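Local coordinates for protein pyruvate kinase (Pyrobaculum aerophilum, PDB 3QTG) that catalyses the last step of glycolysis, transferring a phosphoryl group from phosphoenolpyruvate to ADP to give pyruvate and ATP, at residues I78-G83 with A201-K206; V102-S107 with I151-E156; S124-N129 with L141-T146; A228-T233 with Y249-R254. One frame throughout, in Å; residues are numbered along the deposited sequence.

Contact 1: residues I78-G83 with A201-K206; sequences IVDLKG and AISLAK
Ile-78 meets the facing strand at Ala-201, with CG2 lying 4.4 Å from the Ala-201 CB in a loose apolar touch. One residue on, the Val-79 carbonyl oxygen takes the Ala-201 N-H at 2.8 Å in a nearly straight bond (171° at the hydrogen). Asp-80 pairs with Ala-201 as a parallel bridge, and the two side chains share a face of the sheet. Asp-80 CG, anti to the backbone N (chi1 -161°), lies 3.9 Å from the Ala-201 CB. The carboxylate takes no hydrogen bond across the contact. Its partners are elsewhere: OD1 forms a salt bridge with Lys-230 and OD2 one with Arg-46. Leu-81 donates its N-H to the Ala-201 carbonyl oxygen at 2.9 Å, and its CB rests against that same oxygen. Regular pairing stops here, and a side chain takes over: the Ser-203 OG gives its hydrogen to the Leu-81 carbonyl oxygen at 2.7 Å, approaching nearly along the C=O axis. The same hydroxyl is bonded to the Lys-230 NZ, so it links the end of one strand to the neighbouring lysine. Past Lys-82, whose carbonyl oxygen lies beside the Ser-203 CB, Gly-83 passes close to the serine with its CA 4.0 Å from the Ser-203 CB; at its positive phi of 78° a CB would jam against the preceding carbonyl oxygen. This is the C-terminal mouth of neighbouring parallel strands in a TIM barrel, where pyruvate kinases keep their active site; Asp-80 is a probable potassium ligand there.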
# COMPACT_ATOMS: atom_id res chain seq x y z
N ILE A 78 -28.63 -3.28 -30.81
CA ILE A 78 -29.23 -3.89 -29.64
C ILE A 78 -30.76 -4.02 -29.86
O ILE A 78 -31.45 -3.06 -30.23
CB ILE A 78 -28.97 -3.02 -28.39
CG1 ILE A 78 -27.47 -2.74 -28.22
CG2 ILE A 78 -29.58 -3.65 -27.13
CD1 ILE A 78 -27.13 -1.41 -27.54
N VAL A 79 -31.31 -5.20 -29.62
CA VAL A 79 -32.76 -5.32 -29.59
C VAL A 79 -33.15 -5.60 -28.15
O VAL A 79 -32.56 -6.44 -27.49
CB VAL A 79 -33.33 -6.38 -30.61
CG1 VAL A 79 -32.95 -6.01 -32.07
CG2 VAL A 79 -32.87 -7.81 -30.26
N ASP A 80 -34.16 -4.87 -27.68
CA ASP A 80 -34.62 -5.00 -26.31
C ASP A 80 -35.95 -5.75 -26.24
O ASP A 80 -36.96 -5.30 -26.78
CB ASP A 80 -34.70 -3.61 -25.66
CG ASP A 80 -34.71 -3.67 -24.15
OD1 ASP A 80 -35.12 -4.73 -23.61
OD2 ASP A 80 -34.30 -2.67 -23.49
N LEU A 81 -35.95 -6.90 -25.58
CA LEU A 81 -37.15 -7.71 -25.49
C LEU A 81 -38.16 -7.17 -24.47
O LEU A 81 -37.78 -6.61 -23.42
CB LEU A 81 -36.81 -9.18 -25.18
CG LEU A 81 -35.97 -9.95 -26.19
CD1 LEU A 81 -35.53 -11.24 -25.56
CD2 LEU A 81 -36.77 -10.22 -27.45
N LYS A 82 -39.44 -7.37 -24.79
CA LYS A 82 -40.54 -6.89 -23.97
C LYS A 82 -40.55 -7.55 -22.59
O LYS A 82 -40.72 -6.88 -21.58
CB LYS A 82 -41.88 -7.11 -24.71
CG LYS A 82 -43.11 -6.42 -24.09
CD LYS A 82 -42.77 -4.97 -23.63
CE LYS A 82 -44.01 -4.19 -23.13
NZ LYS A 82 -43.72 -2.71 -22.95
N GLY A 83 -40.35 -8.86 -22.54
CA GLY A 83 -40.42 -9.58 -21.27
C GLY A 83 -41.87 -9.83 -20.84
O GLY A 83 -42.80 -9.29 -21.43
N ALA A 201 -31.30 -7.73 -25.33
CA ALA A 201 -31.46 -7.33 -23.94
C ALA A 201 -32.70 -7.99 -23.30
O ALA A 201 -33.80 -7.91 -23.84
CB ALA A 201 -31.50 -5.80 -23.84
N ILE A 202 -32.48 -8.69 -22.19
CA ILE A 202 -33.51 -9.47 -21.48
C ILE A 202 -34.15 -8.61 -20.40
O ILE A 202 -33.44 -8.00 -19.58
CB ILE A 202 -32.90 -10.67 -20.72
CG1 ILE A 202 -32.17 -11.60 -21.66
CG2 ILE A 202 -33.98 -11.47 -19.98
CD1 ILE A 202 -31.49 -12.72 -20.91
N SER A 203 -35.48 -8.58 -20.39
CA SER A 203 -36.24 -7.90 -19.33
C SER A 203 -36.67 -8.84 -18.21
O SER A 203 -37.06 -9.97 -18.46
CB SER A 203 -37.46 -7.18 -19.91
OG SER A 203 -37.04 -6.18 -20.84
N LEU A 204 -36.57 -8.38 -16.98
CA LEU A 204 -37.20 -9.03 -15.82
C LEU A 204 -36.66 -10.42 -15.46
O LEU A 204 -37.37 -11.20 -14.82
CB LEU A 204 -38.75 -9.06 -15.94
CG LEU A 204 -39.48 -7.72 -16.08
CD1 LEU A 204 -41.01 -7.90 -16.33
CD2 LEU A 204 -39.24 -6.81 -14.86
N ALA A 205 -35.43 -10.71 -15.86
CA ALA A 205 -34.74 -11.91 -15.41
C ALA A 205 -34.38 -11.78 -13.93
O ALA A 205 -34.07 -10.68 -13.45
CB ALA A 205 -33.49 -12.14 -16.24
N LYS A 206 -34.46 -12.86 -13.17
CA LYS A 206 -34.04 -12.78 -11.75
C LYS A 206 -33.27 -14.00 -11.28
O LYS A 206 -32.94 -14.11 -10.10
CB LYS A 206 -35.22 -12.47 -10.79
CG LYS A 206 -36.35 -13.50 -10.78
CD LYS A 206 -37.49 -13.10 -9.83
CE LYS A 206 -38.68 -14.06 -9.98
NZ LYS A 206 -39.76 -13.80 -8.99

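Contact 2: residues V102-S107 with I151-E156; sequences VKFKLS and IEAVAE
Val-102 to Phe-104 run antiparallel to Ile-151 to Ala-153 in the mixed sheet of the B domain, the domain inserted in the barrel, the strand axes 4.7 Å apart at their closest, with Val-102/Ala-153 and Phe-104/Ile-151 as hydrogen-bonded pairs and Lys-103/Glu-152 as the non-hydrogen-bonded pair between them. Each hydrogen-bonded pair has two N-H...O=C bonds, among them Phe-104 N to Ile-151 O at 2.8 Å. At the middle pair CA-H...O contacts take the place of hydrogen bonds, with Glu-152 CA 3.2 Å from Val-102 O. Phe-104 carries the side-chain contacts on the apolar face. Its CG is anti to the carbonyl carbon (chi1 -59°), and the ring slants across the partner strand, its CD1 3.7 Å from Ile-151 CG2 and its CE1 4.1 Å from Ala-153 CB. Ile-151 O lies at the edge of this ring, in its plane. Strand 115-117 packs on the phenylalanine too, through Ile-115 and Val-117. On the other face Lys-103 CD and Glu-152 CG are 4.2 Å apart; Lys-103 NZ and Glu-152 OE2 stay 5.1 Å apart, and the lysine makes a cation-pi contact with Trp-150. The chemistry is therefore two-faced: a buried apolar side, and a charged, partly exposed side where attraction between lysine and glutamate is probably only long-range.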
# COMPACT_ATOMS: atom_id res chain seq x y z
N VAL A 102 -61.20 -0.91 -4.16
CA VAL A 102 -61.23 -1.53 -5.47
C VAL A 102 -60.93 -3.03 -5.34
O VAL A 102 -60.03 -3.43 -4.60
CB VAL A 102 -60.19 -0.84 -6.43
CG1 VAL A 102 -60.28 -1.43 -7.83
CG2 VAL A 102 -60.44 0.68 -6.50
N LYS A 103 -61.68 -3.85 -6.06
CA LYS A 103 -61.50 -5.30 -6.03
C LYS A 103 -60.83 -5.85 -7.29
O LYS A 103 -61.20 -5.49 -8.41
CB LYS A 103 -62.85 -6.00 -5.78
CG LYS A 103 -62.73 -7.51 -5.61
CD LYS A 103 -63.63 -8.01 -4.48
CE LYS A 103 -63.80 -9.52 -4.53
NZ LYS A 103 -65.09 -9.95 -3.90
N PHE A 104 -59.82 -6.69 -7.09
CA PHE A 104 -59.15 -7.41 -8.18
C PHE A 104 -59.47 -8.89 -8.04
O PHE A 104 -59.41 -9.44 -6.94
CB PHE A 104 -57.62 -7.24 -8.12
CG PHE A 104 -57.16 -5.80 -8.22
CD1 PHE A 104 -57.37 -4.91 -7.17
CD2 PHE A 104 -56.49 -5.36 -9.35
CE1 PHE A 104 -56.93 -3.59 -7.25
CE2 PHE A 104 -56.05 -4.06 -9.47
CZ PHE A 104 -56.26 -3.15 -8.41
N LYS A 105 -59.82 -9.53 -9.16
CA LYS A 105 -60.10 -10.97 -9.16
C LYS A 105 -59.31 -11.62 -10.25
O LYS A 105 -59.11 -11.03 -11.32
CB LYS A 105 -61.60 -11.28 -9.34
CG LYS A 105 -62.48 -10.77 -8.19
CD LYS A 105 -63.98 -11.02 -8.38
CE LYS A 105 -64.79 -9.94 -7.63
NZ LYS A 105 -66.34 -10.08 -7.62
N LEU A 106 -58.90 -12.85 -9.99
CA LEU A 106 -58.31 -13.69 -11.00
C LEU A 106 -59.32 -14.04 -12.10
O LEU A 106 -60.22 -14.85 -11.90
CB LEU A 106 -57.72 -14.95 -10.36
CG LEU A 106 -56.97 -15.96 -11.23
CD1 LEU A 106 -55.78 -15.36 -11.87
CD2 LEU A 106 -56.57 -17.18 -10.37
N SER A 107 -59.12 -13.44 -13.28
CA SER A 107 -60.08 -13.49 -14.38
C SER A 107 -59.51 -12.79 -15.60
O SER A 107 -58.78 -11.80 -15.46
CB SER A 107 -61.37 -12.77 -13.99
OG SER A 107 -62.25 -12.67 -15.11
N ILE A 151 -58.23 -9.63 -4.28
CA ILE A 151 -57.56 -8.59 -3.55
C ILE A 151 -58.49 -7.38 -3.46
O ILE A 151 -59.21 -7.08 -4.40
CB ILE A 151 -56.21 -8.24 -4.29
CG1 ILE A 151 -55.07 -9.05 -3.70
CG2 ILE A 151 -55.89 -6.75 -4.30
CD1 ILE A 151 -54.23 -9.72 -4.80
N GLU A 152 -58.48 -6.70 -2.32
CA GLU A 152 -59.04 -5.38 -2.21
C GLU A 152 -57.92 -4.37 -1.94
O GLU A 152 -56.99 -4.65 -1.19
CB GLU A 152 -60.10 -5.34 -1.10
CG GLU A 152 -61.37 -6.17 -1.43
CD GLU A 152 -62.32 -6.32 -0.24
OE1 GLU A 152 -61.86 -6.17 0.93
OE2 GLU A 152 -63.52 -6.58 -0.47
N ALA A 153 -58.04 -3.19 -2.54
CA ALA A 153 -57.04 -2.13 -2.39
C ALA A 153 -57.68 -0.74 -2.45
O ALA A 153 -58.65 -0.53 -3.16
CB ALA A 153 -55.95 -2.29 -3.45
N VAL A 154 -57.15 0.20 -1.70
CA VAL A 154 -57.72 1.55 -1.65
C VAL A 154 -56.93 2.44 -2.59
O VAL A 154 -55.70 2.53 -2.47
CB VAL A 154 -57.69 2.15 -0.20
CG1 VAL A 154 -58.06 3.64 -0.19
CG2 VAL A 154 -58.61 1.37 0.73
N ALA A 155 -57.64 3.10 -3.50
CA ALA A 155 -57.04 4.01 -4.44
C ALA A 155 -56.58 5.29 -3.71
O ALA A 155 -57.34 5.89 -2.94
CB ALA A 155 -58.01 4.35 -5.53
N GLU A 156 -55.32 5.66 -3.94
CA GLU A 156 -54.72 6.83 -3.34
C GLU A 156 -55.05 8.08 -4.15
O GLU A 156 -54.90 9.19 -3.66
CB GLU A 156 -53.22 6.63 -3.16
CG GLU A 156 -52.90 5.50 -2.20
CD GLU A 156 -51.40 5.22 -2.04
OE1 GLU A 156 -50.55 6.06 -2.42
OE2 GLU A 156 -51.08 4.14 -1.51

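Contact 3: residues S124-N129 with L141-T146; sequences SAVEQN and LKVTNT
Asn-129 N donates to Val-143 O at 2.8 Å, nearly straight at the hydrogen (165°), with the donor tilted 22° from the carbonyl plane. This bond ties the loop that leaves helix 120-125 to strand 139-146 of the mixed sheet in the domain inserted into the barrel, just beside a classic beta bulge in which Thr-144 and Asn-145 both face Glu-152. Val-126, the first residue after the helix to leave helical angles, points its side chain at the strand. Its CG1, anti to the backbone N (chi1 171°), reaches both branches of Val-143, coming within 3.8 Å of Val-143 CG2. Val-126 also touches Ile-151, and Val-143 touches Ile-132. Val-143 CG1 lies against the carbonyl oxygen of Glu-127, whose carboxylate pairs with Lys-172 in a salt bridge. The exposed Gln-128 runs its chain past the carbonyls of Val-143 and Thr-144, CG 3.6 Å from Val-143 O and the amide carbon CD 3.7 Å from Thr-144 O, without a hydrogen bond across. Thr-146 brings its methyl CG2 up to the backbone of Gln-128. At the far end the bent chain of Lys-142 curls past the loop, and its CE stops 3.1 Å from Asn-129 O.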
# COMPACT_ATOMS: atom_id res chain seq x y z
N SER A 124 -50.24 -14.46 -6.01
CA SER A 124 -49.17 -15.00 -5.17
C SER A 124 -48.18 -13.95 -4.67
O SER A 124 -47.60 -14.13 -3.61
CB SER A 124 -48.40 -16.08 -5.92
OG SER A 124 -49.29 -17.09 -6.35
N ALA A 125 -47.98 -12.87 -5.42
CA ALA A 125 -47.01 -11.82 -5.06
C ALA A 125 -47.53 -10.79 -4.04
O ALA A 125 -46.73 -10.15 -3.34
CB ALA A 125 -46.51 -11.12 -6.32
N VAL A 126 -48.85 -10.62 -3.96
CA VAL A 126 -49.46 -9.54 -3.19
C VAL A 126 -49.78 -9.93 -1.74
O VAL A 126 -50.38 -10.99 -1.48
CB VAL A 126 -50.74 -8.96 -3.89
CG1 VAL A 126 -51.49 -7.99 -2.97
CG2 VAL A 126 -50.39 -8.25 -5.20
N GLU A 127 -49.38 -9.06 -0.81
CA GLU A 127 -49.73 -9.16 0.61
C GLU A 127 -50.40 -7.86 1.05
O GLU A 127 -50.30 -6.82 0.39
CB GLU A 127 -48.48 -9.38 1.47
CG GLU A 127 -47.68 -10.62 1.13
CD GLU A 127 -46.35 -10.66 1.87
OE1 GLU A 127 -45.44 -9.85 1.55
OE2 GLU A 127 -46.21 -11.52 2.78
N GLN A 128 -51.06 -7.92 2.20
CA GLN A 128 -51.60 -6.72 2.85
C GLN A 128 -50.54 -5.64 3.05
O GLN A 128 -49.42 -5.93 3.47
CB GLN A 128 -52.23 -7.08 4.18
CG GLN A 128 -53.34 -6.13 4.55
CD GLN A 128 -53.98 -6.50 5.85
OE1 GLN A 128 -54.36 -7.65 6.06
NE2 GLN A 128 -54.09 -5.52 6.75
N ASN A 129 -50.92 -4.40 2.74
CA ASN A 129 -50.04 -3.21 2.80
C ASN A 129 -49.08 -3.03 1.62
O ASN A 129 -48.36 -2.04 1.59
CB ASN A 129 -49.29 -3.07 4.14
CG ASN A 129 -50.23 -3.04 5.32
OD1 ASN A 129 -50.18 -3.92 6.19
ND2 ASN A 129 -51.12 -2.05 5.35
N LEU A 141 -52.51 1.99 -5.41
CA LEU A 141 -53.59 1.42 -4.61
C LEU A 141 -52.97 0.65 -3.46
O LEU A 141 -52.09 -0.18 -3.66
CB LEU A 141 -54.48 0.46 -5.42
CG LEU A 141 -55.15 0.54 -6.81
CD1 LEU A 141 -56.66 0.97 -6.80
CD2 LEU A 141 -54.32 1.22 -7.91
N LYS A 142 -53.46 0.92 -2.25
CA LYS A 142 -52.93 0.31 -1.04
C LYS A 142 -53.76 -0.95 -0.73
O LYS A 142 -54.95 -0.85 -0.52
CB LYS A 142 -53.08 1.29 0.13
CG LYS A 142 -51.87 1.50 0.99
CD LYS A 142 -51.16 0.23 1.41
CE LYS A 142 -49.85 0.61 2.13
NZ LYS A 142 -50.14 1.29 3.42
N VAL A 143 -53.11 -2.11 -0.70
CA VAL A 143 -53.80 -3.39 -0.44
C VAL A 143 -54.26 -3.57 1.03
O VAL A 143 -53.46 -3.56 1.97
CB VAL A 143 -52.95 -4.60 -0.91
CG1 VAL A 143 -53.68 -5.92 -0.68
CG2 VAL A 143 -52.57 -4.44 -2.38
N THR A 144 -55.57 -3.76 1.20
CA THR A 144 -56.20 -3.78 2.52
C THR A 144 -56.75 -5.15 2.93
O THR A 144 -57.06 -5.37 4.11
CB THR A 144 -57.33 -2.76 2.58
OG1 THR A 144 -58.25 -3.00 1.50
CG2 THR A 144 -56.78 -1.33 2.49
N ASN A 145 -56.89 -6.05 1.97
CA ASN A 145 -57.37 -7.39 2.24
C ASN A 145 -57.08 -8.25 1.02
O ASN A 145 -57.07 -7.73 -0.10
CB ASN A 145 -58.87 -7.41 2.57
CG ASN A 145 -59.28 -8.63 3.38
OD1 ASN A 145 -58.43 -9.41 3.81
ND2 ASN A 145 -60.58 -8.80 3.59
N THR A 146 -56.83 -9.54 1.26
CA THR A 146 -56.52 -10.53 0.22
C THR A 146 -57.27 -11.81 0.54
O THR A 146 -57.56 -12.09 1.69
CB THR A 146 -55.00 -10.85 0.13
OG1 THR A 146 -54.59 -11.57 1.29
CG2 THR A 146 -54.15 -9.58 0.03

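Contact 4: residues A228-T233 with Y249-R254; sequences AVKIET and YVVVAR
Two adjacent parallel strands of the TIM barrel meet here, Ala-228 to Ile-231 against Tyr-249 to Ala-253, and their C-terminal ends carry probable active-site residues. The axes approach to 4.5 Å at an angle of 27°. Tyr-249 O takes the Val-229 N-H at 2.8 Å, Val-229 O takes that of Val-251 with the donor well above the carbonyl plane, and Val-251 O takes that of Ile-231 at 2.8 Å. A last bond, Ala-253 N to Ile-231 O, is weak at 3.4 Å as the strands separate. On the barrel's inner face Ala-228 CB touches Tyr-249 CB at 3.8 Å. Lys-230 runs alongside Val-251, the Lys-230 CG 4.1 Å from the Val-251 CB. The lysine chain then bends repeatedly, and Lys-230 CD passes Ala-253 CB. The NZ of Lys-230, the probable transition-state stabiliser, has Asp-80 and Ser-203 as partners. Its salt bridge to Glu-232 OE1 is a long one. Glu-232, a probable magnesium ligand, rests its CG on Ala-253 CB at 3.7 Å, while its OE2 is hydrogen-bonded to Leu-204 N. On the outer face the Ile-231 side chain slants across that of Val-250, CG1 to CG1 3.8 Å. Helix 266-279 covers that side through Ile-273, which touches Ile-231, Val-250 and Val-252, and helix 234-238 covers Ile-231 further. Strands 199-202 and 284-287 continue the barrel wall beside strands 226-231 and 249-253 respectively.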
# COMPACT_ATOMS: atom_id res chain seq x y z
N ALA A 228 -27.54 -9.22 -22.97
CA ALA A 228 -27.49 -8.11 -22.02
C ALA A 228 -28.62 -8.28 -21.02
O ALA A 228 -29.79 -8.50 -21.41
CB ALA A 228 -27.59 -6.78 -22.76
N VAL A 229 -28.29 -8.25 -19.74
CA VAL A 229 -29.26 -8.50 -18.68
C VAL A 229 -29.59 -7.21 -17.94
O VAL A 229 -28.74 -6.61 -17.30
CB VAL A 229 -28.76 -9.57 -17.70
CG1 VAL A 229 -29.76 -9.75 -16.51
CG2 VAL A 229 -28.49 -10.90 -18.43
N LYS A 230 -30.85 -6.80 -18.05
CA LYS A 230 -31.34 -5.61 -17.36
C LYS A 230 -31.63 -5.92 -15.91
O LYS A 230 -32.22 -6.94 -15.60
CB LYS A 230 -32.59 -5.06 -18.04
CG LYS A 230 -32.37 -4.83 -19.52
CD LYS A 230 -33.00 -3.54 -20.01
CE LYS A 230 -34.51 -3.62 -20.01
NZ LYS A 230 -34.97 -4.56 -21.06
N ILE A 231 -31.18 -5.03 -15.03
CA ILE A 231 -31.49 -5.15 -13.61
C ILE A 231 -32.62 -4.13 -13.35
O ILE A 231 -32.40 -2.91 -13.38
CB ILE A 231 -30.23 -4.90 -12.74
CG1 ILE A 231 -29.05 -5.77 -13.25
CG2 ILE A 231 -30.52 -5.17 -11.27
CD1 ILE A 231 -29.20 -7.29 -13.05
N GLU A 232 -33.82 -4.67 -13.14
CA GLU A 232 -35.07 -3.90 -13.20
C GLU A 232 -35.86 -3.98 -11.90
O GLU A 232 -36.78 -3.19 -11.69
CB GLU A 232 -35.97 -4.42 -14.34
CG GLU A 232 -35.60 -3.96 -15.72
CD GLU A 232 -36.14 -4.88 -16.80
OE1 GLU A 232 -36.80 -4.39 -17.74
OE2 GLU A 232 -35.92 -6.10 -16.72
N THR A 233 -35.52 -4.92 -11.03
CA THR A 233 -36.37 -5.17 -9.87
C THR A 233 -35.58 -5.46 -8.62
O THR A 233 -34.39 -5.77 -8.66
CB THR A 233 -37.27 -6.40 -10.07
OG1 THR A 233 -36.47 -7.58 -10.10
CG2 THR A 233 -38.12 -6.28 -11.35
N TYR A 249 -23.43 -8.73 -20.54
CA TYR A 249 -23.49 -7.28 -20.43
C TYR A 249 -24.59 -6.99 -19.41
O TYR A 249 -25.62 -7.66 -19.41
CB TYR A 249 -23.88 -6.69 -21.78
CG TYR A 249 -23.37 -5.29 -22.05
CD1 TYR A 249 -22.39 -5.07 -23.03
CD2 TYR A 249 -23.85 -4.18 -21.34
CE1 TYR A 249 -21.89 -3.79 -23.29
CE2 TYR A 249 -23.35 -2.88 -21.61
CZ TYR A 249 -22.38 -2.70 -22.58
OH TYR A 249 -21.89 -1.46 -22.87
N VAL A 250 -24.35 -6.03 -18.52
CA VAL A 250 -25.30 -5.68 -17.48
C VAL A 250 -25.84 -4.29 -17.78
O VAL A 250 -25.10 -3.44 -18.30
CB VAL A 250 -24.68 -5.73 -16.04
CG1 VAL A 250 -25.73 -5.36 -14.96
CG2 VAL A 250 -24.08 -7.13 -15.75
N VAL A 251 -27.13 -4.07 -17.51
CA VAL A 251 -27.82 -2.80 -17.75
C VAL A 251 -28.60 -2.36 -16.50
O VAL A 251 -29.43 -3.11 -15.99
CB VAL A 251 -28.79 -2.92 -18.95
CG1 VAL A 251 -29.33 -1.55 -19.38
CG2 VAL A 251 -28.09 -3.58 -20.13
N VAL A 252 -28.28 -1.17 -15.98
CA VAL A 252 -29.09 -0.53 -14.94
C VAL A 252 -30.28 0.18 -15.63
O VAL A 252 -30.11 1.19 -16.32
CB VAL A 252 -28.27 0.50 -14.08
CG1 VAL A 252 -29.14 1.16 -12.99
CG2 VAL A 252 -27.05 -0.15 -13.46
N ALA A 253 -31.46 -0.41 -15.49
CA ALA A 253 -32.68 0.13 -16.12
C ALA A 253 -33.35 1.00 -15.07
O ALA A 253 -34.13 0.51 -14.24
CB ALA A 253 -33.61 -1.01 -16.63
N ARG A 254 -32.99 2.29 -15.08
CA ARG A 254 -33.37 3.27 -14.06
C ARG A 254 -34.87 3.48 -13.93
O ARG A 254 -35.40 3.50 -12.82
CB ARG A 254 -32.75 4.62 -14.36
CG ARG A 254 -31.26 4.74 -14.11
CD ARG A 254 -30.88 6.13 -14.51
NE ARG A 254 -29.77 6.60 -13.72
CZ ARG A 254 -29.37 7.86 -13.70
NH1 ARG A 254 -30.01 8.77 -14.42
NH2 ARG A 254 -28.33 8.19 -12.96

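Contacts 1 and 4 belong to one closed eight-stranded barrel. Their centres are 9 Å apart, and strands 199-202 and 226-231 are neighbours, so the two meet directly at the active-site end. Contacts 2 and 3 lie 8 Å apart, between centres, in and against the mixed sheet of a second domain; contact 2 uses strand 150-155, contact 3 its sheet neighbour 139-146. Along the chain contact 3 is nested inside contact 2, and both inside contact 1; contact 4 follows. The sheet domain is thus an insertion between barrel strands 76-80 and 199-202, its contacts centred 27 to 30 Å from the barrel's. In pyruvate kinases this B domain closes over the active site at the barrel mouth, as it probably does here.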